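Side-chain contacts in pectate lyase/Amb allergen (Acidovorax citrulli, PDB 4HWV), which probably cleaves pectate by calcium-dependent elimination, as a secreted polysaccharide lyase of family 1 built on a right-handed parallel beta-helix: residues E52-Q55 / A56-N60; P100-Y103 / V104-S107; A151-L154 / Q155-V159; V324-H327 / G328-F331. All blocks are in the same frame, centred on the assembly; numbering follows the deposited sequence.

Contact 1: E52-Q55 / A56-N60; sequences ELIQ and ALYGN
Residues E52-Q55 and A56-N60 run on from one another through the last turns of helix 50-57. A56 N and L57 N each donate to the carbonyl four residues back, the first to E52 O and the second to L53 O, and Y58 N reaches I54 O at 2.9 Å along a more bent path. Y58 is where the chain leaves helical geometry. G59 then takes a positive phi (54°), and N60 N folds back onto Q55 O at 2.8 Å with a nearly straight N-H. This is a Schellman motif with G59 at C-prime; its second bond, G59 N to A56 O, is weak. Q55 O also takes a weak bond from Y58 N.

On the inward side L53 CG and L57 CD1 meet obliquely at 4.0 Å, and the same leucine pair rests on I81 of strand 79-83, placing the helix over the N-terminal end of the beta-helix. L57 CG lies 3.3 Å from L53 O. I54 and Y58 run side by side, CG2 touching ring atom CD1 at 3.8 Å, while I161 and S162 of strand 160-163 pack against them. Q55 bends at its second torsion (chi2 -58°), which lays its amide almost parallel to that of N60. Q55 OE1 comes within 3.2 Å of N60 CA, Q55 NE2 bonds A62 O, and N60 OD1 sits 3.6 Å from Q55 CB.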
loop_
_atom_site.group_PDB
_atom_site.type_symbol
_atom_site.label_atom_id
_atom_site.label_comp_id
_atom_site.label_asym_id
_atom_site.label_seq_id
_atom_site.Cartn_x
_atom_site.Cartn_y
_atom_site.Cartn_z
ATOM N N GLU A 52 3.067 -24.139 -8.781
ATOM C CA GLU A 52 2.968 -25.203 -7.777
ATOM C C GLU A 52 1.582 -25.286 -7.168
ATOM O O GLU A 52 1.047 -26.374 -6.951
ATOM C CB GLU A 52 3.998 -24.995 -6.680
ATOM C CG GLU A 52 5.455 -25.155 -7.170
ATOM C CD GLU A 52 6.477 -24.892 -6.083
ATOM O OE1 GLU A 52 6.091 -24.519 -4.964
ATOM O OE2 GLU A 52 7.686 -25.077 -6.339
ATOM N N LEU A 53 0.985 -24.125 -6.901
ATOM C CA LEU A 53 -0.374 -24.094 -6.359
ATOM C C LEU A 53 -1.357 -24.772 -7.333
ATOM O O LEU A 53 -2.167 -25.619 -6.936
ATOM C CB LEU A 53 -0.790 -22.643 -6.103
ATOM C CG LEU A 53 -2.256 -22.466 -5.708
ATOM C CD1 LEU A 53 -2.624 -23.164 -4.403
ATOM C CD2 LEU A 53 -2.548 -20.975 -5.583
ATOM N N ILE A 54 -1.286 -24.397 -8.608
ATOM C CA ILE A 54 -2.153 -25.007 -9.616
ATOM C C ILE A 54 -1.920 -26.520 -9.725
ATOM O O ILE A 54 -2.876 -27.291 -9.762
ATOM C CB ILE A 54 -1.996 -24.304 -10.976
ATOM C CG1 ILE A 54 -2.584 -22.898 -10.889
ATOM C CG2 ILE A 54 -2.659 -25.118 -12.106
ATOM C CD1 ILE A 54 -2.129 -21.975 -12.017
ATOM N N GLN A 55 -0.661 -26.968 -9.760
ATOM C CA GLN A 55 -0.440 -28.407 -9.855
ATOM C C GLN A 55 -1.020 -29.146 -8.643
ATOM O O GLN A 55 -1.554 -30.250 -8.772
ATOM C CB GLN A 55 1.043 -28.758 -10.025
ATOM C CG GLN A 55 1.654 -28.328 -11.358
ATOM C CD GLN A 55 0.970 -28.905 -12.595
ATOM O OE1 GLN A 55 0.109 -29.792 -12.521
ATOM N NE2 GLN A 55 1.350 -28.378 -13.754
ATOM N N ALA A 56 -0.927 -28.556 -7.459
ATOM C CA ALA A 56 -1.504 -29.195 -6.278
ATOM C C ALA A 56 -3.025 -29.304 -6.417
ATOM O O ALA A 56 -3.632 -30.354 -6.154
ATOM C CB ALA A 56 -1.110 -28.439 -5.017
ATOM N N LEU A 57 -3.650 -28.223 -6.867
ATOM C CA LEU A 57 -5.104 -28.221 -7.039
ATOM C C LEU A 57 -5.560 -29.196 -8.121
ATOM O O LEU A 57 -6.683 -29.714 -8.068
ATOM C CB LEU A 57 -5.585 -26.803 -7.378
ATOM C CG LEU A 57 -5.428 -25.770 -6.258
ATOM C CD1 LEU A 57 -5.611 -24.373 -6.800
ATOM C CD2 LEU A 57 -6.404 -26.009 -5.110
ATOM N N TYR A 58 -4.687 -29.429 -9.102
ATOM C CA TYR A 58 -5.014 -30.256 -10.261
ATOM C C TYR A 58 -4.382 -31.653 -10.176
ATOM O O TYR A 58 -4.416 -32.418 -11.137
ATOM C CB TYR A 58 -4.568 -29.553 -11.558
ATOM C CG TYR A 58 -5.501 -28.445 -12.022
ATOM C CD1 TYR A 58 -5.681 -27.286 -11.265
ATOM C CD2 TYR A 58 -6.197 -28.556 -13.223
ATOM C CE1 TYR A 58 -6.535 -26.280 -11.682
ATOM C CE2 TYR A 58 -7.044 -27.539 -13.660
ATOM C CZ TYR A 58 -7.211 -26.405 -12.875
ATOM O OH TYR A 58 -8.043 -25.382 -13.264
ATOM N N GLY A 59 -3.814 -32.006 -9.025
ATOM C CA GLY A 59 -3.204 -33.320 -8.873
ATOM C C GLY A 59 -2.177 -33.615 -9.948
ATOM O O GLY A 59 -2.103 -34.730 -10.481
ATOM N N ASN A 60 -1.399 -32.592 -10.284
ATOM C CA ASN A 60 -0.314 -32.700 -11.251
ATOM C C ASN A 60 -0.784 -33.015 -12.671
ATOM O O ASN A 60 -0.007 -33.499 -13.489
ATOM C CB ASN A 60 0.757 -33.693 -10.761
ATOM C CG ASN A 60 1.574 -33.106 -9.662
ATOM O OD1 ASN A 60 2.286 -32.138 -9.886
ATOM N ND2 ASN A 60 1.465 -33.661 -8.456
#

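Contact 2: P100-Y103 / V104-S107; sequences PDRY and VAGS
Y103 O is gripped by the hydroxyl of S107, OG donating over 2.8 Å, just where helix 100-105 gives out. S107 is the N-cap of the next helix, 108-111: the same OG accepts from A109 N, so one hydroxyl closes the end of one helix and caps the start of another. A chi1 of 75° sets OG between the backbone N and the carbonyl carbon, which turns it back to the Y103 carbonyl, with the oxygen tilted only 17° from that carbonyl plane.

Upstream the donors are used in helical order. V104 N goes to P100 O at 3.0 Å and A105 N to D101 O at 2.9 Å, both fairly straight, whereas G106 N reaches R102 O at 2.8 Å with a bent N-H as the chain leaves the helix. V104 O, A105 O and S107 O must share the single S110 OG proton; S107 N bonds V104 O weakly. Of the side chains, D101 OD1 accepts from Q118 N and Y103 OH is bonded to N90 OD1, its ring stacked with Y98. R102 was modelled in two conformers; in the one described, NH1 bonds H259 O of the second subunit, so that link is less certain.

V104 packs on Q118 and L121 of helix 118-129. Its CG2 branch, beside its own backbone N, closes to 3.4 Å from P100 O, and A105 CB stands 3.3 Å from D101 O.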
loop_
_atom_site.group_PDB
_atom_site.type_symbol
_atom_site.label_atom_id
_atom_site.label_comp_id
_atom_site.label_asym_id
_atom_site.label_seq_id
_atom_site.Cartn_x
_atom_site.Cartn_y
_atom_site.Cartn_z
ATOM N N PRO A 100 0.002 -4.374 -17.461
ATOM C CA PRO A 100 -1.102 -4.140 -18.402
ATOM C C PRO A 100 -0.622 -4.154 -19.864
ATOM O O PRO A 100 -1.337 -4.629 -20.757
ATOM C CB PRO A 100 -1.597 -2.753 -17.992
ATOM C CG PRO A 100 -1.331 -2.715 -16.518
ATOM C CD PRO A 100 0.008 -3.388 -16.365
ATOM N N ASP A 101 0.582 -3.659 -20.113
ATOM C CA ASP A 101 1.104 -3.740 -21.479
ATOM C C ASP A 101 1.295 -5.153 -21.984
ATOM O O ASP A 101 1.095 -5.418 -23.161
ATOM C CB ASP A 101 2.368 -2.905 -21.648
ATOM C CG ASP A 101 2.037 -1.460 -21.854
ATOM O OD1 ASP A 101 1.744 -1.121 -23.013
ATOM O OD2 ASP A 101 2.016 -0.690 -20.867
ATOM N N ARG A 102 1.704 -6.063 -21.105
ATOM C CA ARG A 102 1.796 -7.470 -21.475
ATOM C C ARG A 102 0.412 -8.028 -21.848
ATOM O O ARG A 102 0.262 -8.753 -22.826
ATOM C CB ARG A 102 2.391 -8.276 -20.305
ATOM C CG ARG A 102 3.928 -8.183 -20.146
ATOM C CD ARG A 102 4.575 -9.504 -20.609
ATOM N NE ARG A 102 4.423 -9.576 -22.057
ATOM C CZ ARG A 102 5.239 -9.004 -22.934
ATOM N NH1 ARG A 102 6.316 -8.341 -22.526
ATOM N NH2 ARG A 102 4.966 -9.106 -24.221
ATOM N N TYR A 103 -0.594 -7.707 -21.034
ATOM C CA TYR A 103 -1.936 -8.205 -21.316
ATOM C C TYR A 103 -2.457 -7.685 -22.653
ATOM O O TYR A 103 -3.107 -8.424 -23.399
ATOM C CB TYR A 103 -2.910 -7.854 -20.194
ATOM C CG TYR A 103 -2.800 -8.756 -18.985
ATOM C CD1 TYR A 103 -3.067 -10.115 -19.098
ATOM C CD2 TYR A 103 -2.486 -8.253 -17.734
ATOM C CE1 TYR A 103 -2.984 -10.950 -18.014
ATOM C CE2 TYR A 103 -2.410 -9.091 -16.622
ATOM C CZ TYR A 103 -2.666 -10.431 -16.775
ATOM O OH TYR A 103 -2.612 -11.269 -15.694
ATOM N N VAL A 104 -2.162 -6.425 -22.965
ATOM C CA VAL A 104 -2.559 -5.864 -24.258
ATOM C C VAL A 104 -1.797 -6.553 -25.406
ATOM O O VAL A 104 -2.401 -6.991 -26.392
ATOM C CB VAL A 104 -2.360 -4.341 -24.290
ATOM C CG1 VAL A 104 -2.536 -3.797 -25.718
ATOM C CG2 VAL A 104 -3.332 -3.687 -23.299
ATOM N N ALA A 105 -0.478 -6.672 -25.257
ATOM C CA ALA A 105 0.371 -7.231 -26.309
ATOM C C ALA A 105 0.112 -8.710 -26.554
ATOM O O ALA A 105 0.288 -9.185 -27.669
ATOM C CB ALA A 105 1.850 -7.010 -25.973
ATOM N N GLY A 106 -0.311 -9.436 -25.521
ATOM C CA GLY A 106 -0.411 -10.890 -25.599
ATOM C C GLY A 106 -1.848 -11.378 -25.760
ATOM O O GLY A 106 -2.123 -12.575 -25.631
ATOM N N SER A 107 -2.752 -10.453 -26.068
ATOM C CA SER A 107 -4.163 -10.752 -26.268
ATOM C C SER A 107 -4.634 -10.118 -27.565
ATOM O O SER A 107 -3.861 -9.427 -28.272
ATOM C CB SER A 107 -5.015 -10.230 -25.115
ATOM O OG SER A 107 -5.156 -8.812 -25.227
#

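Contact 3: A151-L154 / Q155-V159; sequences AAEL and QRRVV
R156 leans back along the last turns of helix 143-159 towards A152 and E153. Its CB starts against the backbone, 3.4 Å from A152 O and a little farther from E153 O. With the first two torsions extended (chi1 -176°, chi2 -175°), CG carries the chain straight out to CD, which lies 4.2 Å from E153 OE2. A bend at chi3 (-67°) then turns the guanidinium aside. NE donates to a water at 2.9 Å, lying at the group's edge and in its plane; that water gives a weak bond to E153 OE1. The water thus joins two opposite charges too far apart for a salt bridge. At the tip, NH2 makes its salt bridge with E225, and the nearest atom of the R156 side chain is about 9 Å from the bound calcium ion.

The other branch of the E153 carboxylate, OE2, lies over the aliphatic part of R157, 3.7 Å from CD, while R157 CG is tucked 3.3 Å from E153 O. The side chains of R157 and L154 cross at roughly a right angle, R157 NH1 4.1 Å from L154 CD1. Along the backbone, R156 N bonds A152 O, and Q155 O accepts from both V158 N and V159 N as the helix ends.

L154, Q155, V158 and V159 pack on Y103 of helix 100-105; from V159, backbone-bonded to N182, the chain passes directly into strand 160-163.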
loop_
_atom_site.group_PDB
_atom_site.type_symbol
_atom_site.label_atom_id
_atom_site.label_comp_id
_atom_site.label_asym_id
_atom_site.label_seq_id
_atom_site.Cartn_x
_atom_site.Cartn_y
_atom_site.Cartn_z
ATOM N N ALA A 151 -8.028 -7.900 -23.319
ATOM C CA ALA A 151 -6.976 -7.869 -22.315
ATOM C C ALA A 151 -7.498 -8.384 -20.977
ATOM O O ALA A 151 -6.819 -9.145 -20.298
ATOM C CB ALA A 151 -6.403 -6.458 -22.191
ATOM N N ALA A 152 -8.711 -7.983 -20.624
ATOM C CA ALA A 152 -9.322 -8.399 -19.357
ATOM C C ALA A 152 -9.565 -9.895 -19.328
ATOM O O ALA A 152 -9.463 -10.519 -18.276
ATOM C CB ALA A 152 -10.640 -7.653 -19.130
ATOM N N GLU A 153 -9.939 -10.461 -20.475
ATOM C CA GLU A 153 -10.194 -11.892 -20.557
ATOM C C GLU A 153 -8.934 -12.706 -20.290
ATOM O O GLU A 153 -8.987 -13.732 -19.610
ATOM C CB GLU A 153 -10.782 -12.265 -21.912
ATOM C CG GLU A 153 -11.130 -13.741 -22.003
ATOM C CD GLU A 153 -12.263 -14.113 -21.086
ATOM O OE1 GLU A 153 -13.178 -13.286 -20.875
ATOM O OE2 GLU A 153 -12.239 -15.236 -20.572
ATOM N N LEU A 154 -7.800 -12.259 -20.828
ATOM C CA LEU A 154 -6.527 -12.916 -20.532
ATOM C C LEU A 154 -6.190 -12.757 -19.046
ATOM O O LEU A 154 -5.821 -13.731 -18.404
ATOM C CB LEU A 154 -5.403 -12.385 -21.435
ATOM C CG LEU A 154 -4.016 -13.005 -21.194
ATOM C CD1 LEU A 154 -4.061 -14.533 -21.307
ATOM C CD2 LEU A 154 -2.984 -12.432 -22.150
ATOM N N GLN A 155 -6.343 -11.560 -18.478
ATOM C CA GLN A 155 -6.083 -11.426 -17.045
ATOM C C GLN A 155 -6.983 -12.342 -16.214
ATOM O O GLN A 155 -6.513 -12.969 -15.268
ATOM C CB GLN A 155 -6.173 -9.953 -16.572
ATOM C CG GLN A 155 -5.848 -9.820 -15.084
ATOM C CD GLN A 155 -5.573 -8.402 -14.640
ATOM O OE1 GLN A 155 -6.337 -7.493 -14.959
ATOM N NE2 GLN A 155 -4.463 -8.199 -13.934
ATOM N N ARG A 156 -8.261 -12.424 -16.580
ATOM C CA ARG A 156 -9.183 -13.316 -15.880
ATOM C C ARG A 156 -8.660 -14.750 -15.849
ATOM O O ARG A 156 -8.671 -15.412 -14.807
ATOM C CB ARG A 156 -10.553 -13.272 -16.545
ATOM C CG ARG A 156 -11.579 -14.105 -15.810
ATOM C CD ARG A 156 -12.908 -14.136 -16.551
ATOM N NE ARG A 156 -13.617 -12.849 -16.602
ATOM C CZ ARG A 156 -14.422 -12.381 -15.646
ATOM N NH1 ARG A 156 -14.599 -13.055 -14.519
ATOM N NH2 ARG A 156 -15.059 -11.229 -15.820
ATOM N N ARG A 157 -8.164 -15.217 -16.994
ATOM C CA ARG A 157 -7.683 -16.586 -17.111
ATOM C C ARG A 157 -6.354 -16.823 -16.378
ATOM O O ARG A 157 -5.991 -17.972 -16.092
ATOM C CB ARG A 157 -7.591 -16.957 -18.582
ATOM C CG ARG A 157 -9.000 -16.998 -19.230
ATOM C CD ARG A 157 -9.011 -17.122 -20.749
ATOM N NE ARG A 157 -8.506 -18.423 -21.150
ATOM C CZ ARG A 157 -7.368 -18.592 -21.809
ATOM N NH1 ARG A 157 -6.661 -17.530 -22.152
ATOM N NH2 ARG A 157 -6.950 -19.814 -22.135
ATOM N N VAL A 158 -5.657 -15.748 -16.022
ATOM C CA VAL A 158 -4.435 -15.853 -15.248
ATOM C C VAL A 158 -4.729 -15.775 -13.745
ATOM O O VAL A 158 -4.262 -16.601 -12.968
ATOM C CB VAL A 158 -3.454 -14.737 -15.665
ATOM C CG1 VAL A 158 -2.248 -14.680 -14.742
ATOM C CG2 VAL A 158 -2.997 -14.964 -17.092
ATOM N N VAL A 159 -5.480 -14.757 -13.326
ATOM C CA VAL A 159 -5.578 -14.473 -11.901
ATOM C C VAL A 159 -6.654 -15.297 -11.192
ATOM O O VAL A 159 -6.668 -15.348 -9.961
ATOM C CB VAL A 159 -5.805 -12.961 -11.592
ATOM C CG1 VAL A 159 -4.701 -12.112 -12.228
ATOM C CG2 VAL A 159 -7.204 -12.500 -12.032
HETATM O O HOH W 1 -13.047 -10.854 -18.576
#

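Contact 4: V324-H327 / G328-F331; sequences VTFH and GNHF
Apolar contact comes from F326 and F331, whose side chains cross at about a right angle. F326 CD2 meets F331 CZ at 3.8 Å, arriving at the rim of the F331 ring near its plane. F326 also packs on L292 and L348 of the strands on its two sides, and the ring of F331 meets that of Y353.

The N329 amide supplies a second kind of packing. It stands nearly upright to the F326 ring, planes 80° apart, and ND2 lies at the ring's edge, 3.8 Å from F326 CB and 4.0 Å from CD2.

Between strands 324-327 and 330-332 the chain bends sharply at G328 (phi 73°), one of the tight turns of the beta-helix coil. Here N329 belongs to the internal stack of asparagines familiar from pectate lyases: N295 and N351 hold the neighbouring places in successive coils.

The polar bonds run along that stack. N329 OD1 accepts from N295 N and ND2 bonds L292 O, while N329 N goes to N351 OD1; within the turn, ND2 is merely close to H327 N (3.3 Å), donor facing donor. H327 CG lies between its backbone N and carbonyl carbon (chi1 73°), and from there the ring stacks with Y349 of the next coil, NE2 hydrogen-bonded to T24 OG1.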
loop_
_atom_site.group_PDB
_atom_site.type_symbol
_atom_site.label_atom_id
_atom_site.label_comp_id
_atom_site.label_asym_id
_atom_site.label_seq_id
_atom_site.Cartn_x
_atom_site.Cartn_y
_atom_site.Cartn_z
ATOM N N VAL A 324 -24.869 -18.270 5.176
ATOM C CA VAL A 324 -23.529 -17.811 5.531
ATOM C C VAL A 324 -23.517 -17.367 6.994
ATOM O O VAL A 324 -24.446 -16.684 7.461
ATOM C CB VAL A 324 -23.080 -16.609 4.655
ATOM C CG1 VAL A 324 -21.637 -16.238 4.956
ATOM C CG2 VAL A 324 -23.243 -16.934 3.186
ATOM N N THR A 325 -22.478 -17.776 7.723
ATOM C CA THR A 325 -22.247 -17.313 9.087
ATOM C C THR A 325 -20.954 -16.507 9.141
ATOM O O THR A 325 -19.920 -16.965 8.646
ATOM C CB THR A 325 -22.082 -18.503 10.035
ATOM O OG1 THR A 325 -23.239 -19.360 9.954
ATOM C CG2 THR A 325 -21.866 -18.020 11.463
ATOM N N PHE A 326 -21.014 -15.325 9.742
ATOM C CA PHE A 326 -19.814 -14.513 10.025
ATOM C C PHE A 326 -19.681 -14.387 11.539
ATOM O O PHE A 326 -20.573 -13.839 12.188
ATOM C CB PHE A 326 -19.963 -13.060 9.529
ATOM C CG PHE A 326 -19.964 -12.873 8.034
ATOM C CD1 PHE A 326 -21.141 -13.024 7.295
ATOM C CD2 PHE A 326 -18.808 -12.441 7.389
ATOM C CE1 PHE A 326 -21.166 -12.769 5.924
ATOM C CE2 PHE A 326 -18.824 -12.186 6.011
ATOM C CZ PHE A 326 -20.013 -12.348 5.280
ATOM N N HIS A 327 -18.559 -14.824 12.110
ATOM C CA HIS A 327 -18.347 -14.575 13.528
ATOM C C HIS A 327 -16.883 -14.401 13.883
ATOM O O HIS A 327 -16.001 -15.017 13.275
ATOM C CB HIS A 327 -19.025 -15.639 14.431
ATOM C CG HIS A 327 -18.366 -16.981 14.439
ATOM N ND1 HIS A 327 -17.326 -17.295 15.288
ATOM C CD2 HIS A 327 -18.639 -18.109 13.744
ATOM C CE1 HIS A 327 -16.988 -18.565 15.118
ATOM N NE2 HIS A 327 -17.766 -19.081 14.180
ATOM N N GLY A 328 -16.640 -13.552 14.878
ATOM C CA GLY A 328 -15.300 -13.345 15.392
ATOM C C GLY A 328 -14.401 -12.561 14.464
ATOM O O GLY A 328 -13.185 -12.543 14.637
ATOM N N ASN A 329 -14.982 -11.898 13.463
ATOM C CA ASN A 329 -14.162 -11.170 12.504
ATOM C C ASN A 329 -13.932 -9.732 12.925
ATOM O O ASN A 329 -14.758 -9.135 13.634
ATOM C CB ASN A 329 -14.815 -11.181 11.114
ATOM C CG ASN A 329 -15.077 -12.591 10.601
ATOM O OD1 ASN A 329 -14.149 -13.323 10.266
ATOM N ND2 ASN A 329 -16.350 -12.975 10.538
ATOM N N HIS A 330 -12.804 -9.189 12.471
ATOM C CA HIS A 330 -12.508 -7.769 12.568
ATOM C C HIS A 330 -12.797 -7.176 11.188
ATOM O O HIS A 330 -12.143 -7.532 10.211
ATOM C CB HIS A 330 -11.042 -7.586 12.948
ATOM C CG HIS A 330 -10.676 -6.194 13.367
ATOM N ND1 HIS A 330 -9.377 -5.855 13.673
ATOM C CD2 HIS A 330 -11.424 -5.080 13.586
ATOM C CE1 HIS A 330 -9.330 -4.583 14.033
ATOM N NE2 HIS A 330 -10.556 -4.088 13.985
ATOM N N PHE A 331 -13.809 -6.302 11.120
ATOM C CA PHE A 331 -14.201 -5.616 9.891
ATOM C C PHE A 331 -13.684 -4.183 10.024
ATOM O O PHE A 331 -14.366 -3.324 10.592
ATOM C CB PHE A 331 -15.727 -5.584 9.763
ATOM C CG PHE A 331 -16.396 -6.944 9.628
ATOM C CD1 PHE A 331 -15.957 -7.909 8.705
ATOM C CD2 PHE A 331 -17.515 -7.225 10.389
ATOM C CE1 PHE A 331 -16.632 -9.122 8.583
ATOM C CE2 PHE A 331 -18.204 -8.436 10.266
ATOM C CZ PHE A 331 -17.779 -9.373 9.348
#

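Each contact is local and continuous, so none closes a long loop, and the four follow in series without nesting or crossing. Contact 1 ends helix 50-57, which lies over the N-terminal end of the beta-helix. Contact 2 ends helix 100-105 and starts helix 108-111 beside the second subunit. Contact 3, the end of helix 143-159, touches contact 2: Y103 CE1 lies 3.3 Å from Q155 CA, and the C108-C150 disulfide joins the residues flanking these two contacts. Contact 3 leads the chain into strand 160-163, against which contact 1 also packs. Contact 4 is the turn joining strands 324-327 and 330-332 within one coil, its centre about 31 Å from that of contact 3.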